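Local coordinates for protein EST1E (Clostridium proteoclasticum, PDB 2WTM) that probably hydrolyses ester bonds, including those of feruloyl esters, as a promiscuous esterase of the alpha/beta-hydrolase fold, at residues A[77-90]-A[109-121]. Sequence-based numbering, arbitrary orientation.
With PO4 (phosphate ion), chain E.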
# COMPACT_ATOMS: atom_id res chain seq x y z
N HIS A 77 -11.98 2.24 2.17
CA HIS A 77 -10.65 2.84 2.52
C HIS A 77 -9.75 1.81 3.11
O HIS A 77 -10.20 0.85 3.72
CB HIS A 77 -10.80 4.04 3.43
CG HIS A 77 -10.63 3.80 4.90
ND1 HIS A 77 -11.69 3.48 5.74
CD2 HIS A 77 -9.55 3.95 5.71
CE1 HIS A 77 -11.25 3.44 7.00
NE2 HIS A 77 -9.95 3.71 7.01
N THR A 78 -8.42 1.97 2.90
CA THR A 78 -7.42 1.12 3.50
C THR A 78 -6.23 2.08 3.76
O THR A 78 -6.10 3.20 3.23
CB THR A 78 -6.89 0.00 2.58
OG1 THR A 78 -6.05 0.56 1.56
CG2 THR A 78 -8.02 -0.84 1.95
N LEU A 79 -5.28 1.60 4.50
CA LEU A 79 -4.04 2.37 4.76
C LEU A 79 -3.21 2.56 3.49
O LEU A 79 -2.45 3.53 3.39
CB LEU A 79 -3.18 1.70 5.85
CG LEU A 79 -3.78 1.90 7.24
CD1 LEU A 79 -3.11 0.95 8.26
CD2 LEU A 79 -3.70 3.29 7.69
N PHE A 80 -3.26 1.61 2.54
CA PHE A 80 -2.52 1.82 1.25
C PHE A 80 -3.17 3.03 0.53
O PHE A 80 -2.47 3.87 -0.02
CB PHE A 80 -2.59 0.63 0.36
CG PHE A 80 -1.64 -0.48 0.69
CD1 PHE A 80 -0.78 -0.46 1.75
CD2 PHE A 80 -1.69 -1.63 -0.11
CE1 PHE A 80 0.06 -1.57 2.01
CE2 PHE A 80 -0.87 -2.70 0.14
CZ PHE A 80 -0.02 -2.67 1.21
N LYS A 81 -4.51 3.08 0.50
CA LYS A 81 -5.15 4.26 -0.12
C LYS A 81 -4.77 5.55 0.57
O LYS A 81 -4.44 6.55 -0.11
CB LYS A 81 -6.65 4.09 -0.18
CG LYS A 81 -7.04 2.89 -1.05
CD LYS A 81 -8.55 2.76 -1.30
CE LYS A 81 -8.95 1.42 -1.99
NZ LYS A 81 -10.40 1.44 -2.42
N TRP A 82 -4.85 5.58 1.91
CA TRP A 82 -4.43 6.73 2.64
C TRP A 82 -2.97 7.12 2.37
O TRP A 82 -2.65 8.31 2.22
CB TRP A 82 -4.65 6.55 4.17
CG TRP A 82 -6.07 6.77 4.58
CD1 TRP A 82 -7.23 6.57 3.85
CD2 TRP A 82 -6.48 7.29 5.87
NE1 TRP A 82 -8.34 6.96 4.65
CE2 TRP A 82 -7.89 7.42 5.86
CE3 TRP A 82 -5.77 7.72 7.00
CZ2 TRP A 82 -8.58 7.95 6.97
CZ3 TRP A 82 -6.42 8.27 8.04
CH2 TRP A 82 -7.81 8.37 8.05
N LEU A 83 -2.07 6.15 2.28
CA LEU A 83 -0.64 6.52 2.08
C LEU A 83 -0.53 7.11 0.65
O LEU A 83 0.15 8.12 0.40
CB LEU A 83 0.27 5.31 2.27
CG LEU A 83 0.34 5.00 3.73
CD1 LEU A 83 1.05 3.74 3.84
CD2 LEU A 83 1.01 6.11 4.53
N THR A 84 -1.23 6.52 -0.32
CA THR A 84 -1.31 7.09 -1.72
C THR A 84 -1.76 8.55 -1.69
O THR A 84 -1.18 9.42 -2.32
CB THR A 84 -2.10 6.16 -2.64
OG1 THR A 84 -1.40 4.88 -2.71
CG2 THR A 84 -2.25 6.74 -4.00
N ASN A 85 -2.85 8.74 -0.94
CA ASN A 85 -3.45 10.07 -0.78
C ASN A 85 -2.43 11.06 -0.22
O ASN A 85 -2.24 12.19 -0.70
CB ASN A 85 -4.70 10.05 0.10
CG ASN A 85 -5.84 9.19 -0.39
OD1 ASN A 85 -6.73 8.91 0.36
ND2 ASN A 85 -5.88 8.90 -1.68
N ILE A 86 -1.75 10.66 0.82
CA ILE A 86 -0.77 11.55 1.45
C ILE A 86 0.40 11.86 0.54
O ILE A 86 0.84 13.00 0.49
CB ILE A 86 -0.31 11.00 2.80
CG1 ILE A 86 -1.44 10.89 3.78
CG2 ILE A 86 0.88 11.81 3.40
CD1 ILE A 86 -1.22 10.03 5.05
N LEU A 87 0.92 10.89 -0.22
CA LEU A 87 1.96 11.17 -1.23
C LEU A 87 1.44 12.22 -2.21
O LEU A 87 2.18 13.08 -2.63
CB LEU A 87 2.35 9.86 -1.95
CG LEU A 87 3.11 8.89 -1.11
CD1 LEU A 87 3.45 7.65 -1.96
CD2 LEU A 87 4.23 9.35 -0.31
N ALA A 88 0.15 12.15 -2.57
CA ALA A 88 -0.44 13.14 -3.49
C ALA A 88 -0.46 14.51 -2.86
O ALA A 88 -0.24 15.54 -3.54
CB ALA A 88 -1.77 12.72 -3.89
N VAL A 89 -0.74 14.56 -1.57
CA VAL A 89 -0.84 15.85 -0.91
C VAL A 89 0.60 16.40 -0.79
O VAL A 89 0.82 17.63 -0.94
CB VAL A 89 -1.52 15.70 0.47
CG1 VAL A 89 -1.35 16.95 1.33
CG2 VAL A 89 -2.97 15.30 0.35
N VAL A 90 1.58 15.58 -0.39
CA VAL A 90 2.99 16.04 -0.38
C VAL A 90 3.45 16.53 -1.78
O VAL A 90 4.04 17.59 -1.91
CB VAL A 90 3.89 14.93 0.08
CG1 VAL A 90 5.44 15.32 -0.10
CG2 VAL A 90 3.66 14.51 1.49
N GLN A 109 -5.44 7.10 13.69
CA GLN A 109 -5.07 6.52 12.37
C GLN A 109 -4.29 7.47 11.49
O GLN A 109 -3.41 7.09 10.75
CB GLN A 109 -6.26 5.97 11.60
CG GLN A 109 -5.88 5.32 10.30
CD GLN A 109 -7.08 4.57 9.70
OE1 GLN A 109 -7.36 3.46 10.25
NE2 GLN A 109 -7.69 5.00 8.65
N GLY A 110 -4.54 8.78 11.60
CA GLY A 110 -3.76 9.79 10.91
C GLY A 110 -2.35 9.94 11.43
O GLY A 110 -1.45 10.27 10.71
N GLY A 111 -2.19 9.64 12.72
CA GLY A 111 -0.90 9.69 13.41
C GLY A 111 -0.06 8.53 12.95
O GLY A 111 1.11 8.72 12.57
N LEU A 112 -0.66 7.33 12.93
CA LEU A 112 -0.02 6.20 12.27
C LEU A 112 0.37 6.51 10.82
O LEU A 112 1.52 6.34 10.38
CB LEU A 112 -0.89 4.98 12.30
CG LEU A 112 -0.39 3.76 11.45
CD1 LEU A 112 0.98 3.22 11.83
CD2 LEU A 112 -1.51 2.70 11.42
N SER A 113 -0.59 7.07 10.06
CA SER A 113 -0.38 7.35 8.65
C SER A 113 0.82 8.28 8.40
O SER A 113 1.64 8.08 7.46
CB SER A 113 -1.68 7.88 8.06
OG SER A 113 -2.69 6.89 8.02
N VAL A 114 0.92 9.37 9.19
CA VAL A 114 2.08 10.20 9.11
C VAL A 114 3.42 9.60 9.57
O VAL A 114 4.48 9.85 8.98
CB VAL A 114 1.80 11.66 9.61
CG1 VAL A 114 0.68 12.37 8.80
CG2 VAL A 114 1.58 11.74 11.08
N MET A 115 3.35 8.74 10.59
CA MET A 115 4.55 7.97 10.88
C MET A 115 5.08 7.22 9.63
O MET A 115 6.26 7.19 9.37
CB MET A 115 4.31 7.00 12.03
CG MET A 115 4.03 7.73 13.38
SD MET A 115 3.43 6.65 14.69
CE MET A 115 4.79 5.49 14.93
N LEU A 116 4.17 6.57 8.93
CA LEU A 116 4.53 5.80 7.78
C LEU A 116 4.96 6.69 6.63
O LEU A 116 6.01 6.51 6.03
CB LEU A 116 3.35 4.91 7.33
CG LEU A 116 2.67 3.99 8.36
CD1 LEU A 116 1.46 3.15 7.81
CD2 LEU A 116 3.80 3.04 8.90
N ALA A 117 4.16 7.72 6.30
CA ALA A 117 4.41 8.59 5.18
C ALA A 117 5.71 9.42 5.44
O ALA A 117 6.46 9.68 4.52
CB ALA A 117 3.21 9.55 4.92
N ALA A 118 5.93 9.90 6.64
CA ALA A 118 7.18 10.64 6.98
C ALA A 118 8.44 9.83 6.67
O ALA A 118 9.44 10.30 6.09
CB ALA A 118 7.18 11.11 8.36
N ALA A 119 8.37 8.57 6.99
CA ALA A 119 9.51 7.72 6.67
C ALA A 119 9.70 7.61 5.17
O ALA A 119 10.83 7.64 4.68
CB ALA A 119 9.35 6.41 7.39
N MET A 120 8.63 7.42 4.41
CA MET A 120 8.72 7.29 2.99
C MET A 120 9.17 8.57 2.35
O MET A 120 9.71 8.58 1.24
CB MET A 120 7.35 6.88 2.44
CG MET A 120 6.86 5.54 2.98
SD MET A 120 5.08 5.24 2.58
CE MET A 120 5.44 4.89 1.04
N GLU A 121 8.93 9.69 3.05
CA GLU A 121 9.25 11.06 2.61
C GLU A 121 10.35 11.69 3.51
O GLU A 121 10.34 12.89 3.78
CB GLU A 121 7.99 11.96 2.66
CG GLU A 121 6.91 11.50 1.78
CD GLU A 121 7.05 11.91 0.32
OE1 GLU A 121 8.17 12.25 -0.14
OE2 GLU A 121 6.01 11.84 -0.40
P PO4 E . -9.44 7.29 15.19
O1 PO4 E . -9.80 8.77 15.24
O2 PO4 E . -10.79 6.66 14.94
O3 PO4 E . -9.03 6.79 16.57
O4 PO4 E . -8.33 6.91 14.16
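Gln109 reaches from the start of helix 109-120 to meet His77 and Trp82. Its CB lies 3.4 Å from O4 of the bound phosphate, which also accepts a hydrogen bond from Gln109 N (2.9 Å). With CG anti to the backbone N, the chain leaves the phosphate behind and runs on extended; CG then packs against Trp82 CZ3 and Leu79 CD2. Gln109 CD makes looser contacts, 4.0 Å from His77 NE2 and slightly farther from Trp82 CZ3. At the tip the two amide atoms part: OE1 is hydrogen-bonded to Tyr172 OH, while Gln109 NE2 donates to His77 NE2 at 3.1 Å with an N-H...N angle of 165°. Gln109 NE2 also sits 3.3 Å above one face of the Trp82 indole, toward its rim, the amide standing 80° to the ring. Ser113 OG meets that ring at its edge, 3.3 Å from Trp82 CE3, and donates to Gln109 O, which Ser113 N approaches from the opposite face. Farther along, Leu83 CD2 rests on Leu116 CB, and Ile86 CG2 touches Ala117 CB, where helices 79-90 and 109-120 cross at -59°, axes 10.1 Å apart at closest. His77 ND1 is hydrogen-bonded to Phe74 O, consistent with a proton on ND1 that leaves NE2 as the acceptor. The amide is thus gripped at both ends, fixing its rotation beside the apparent nucleophile elbow, where the phosphate also binds Ser108 and His228 of the likely triad.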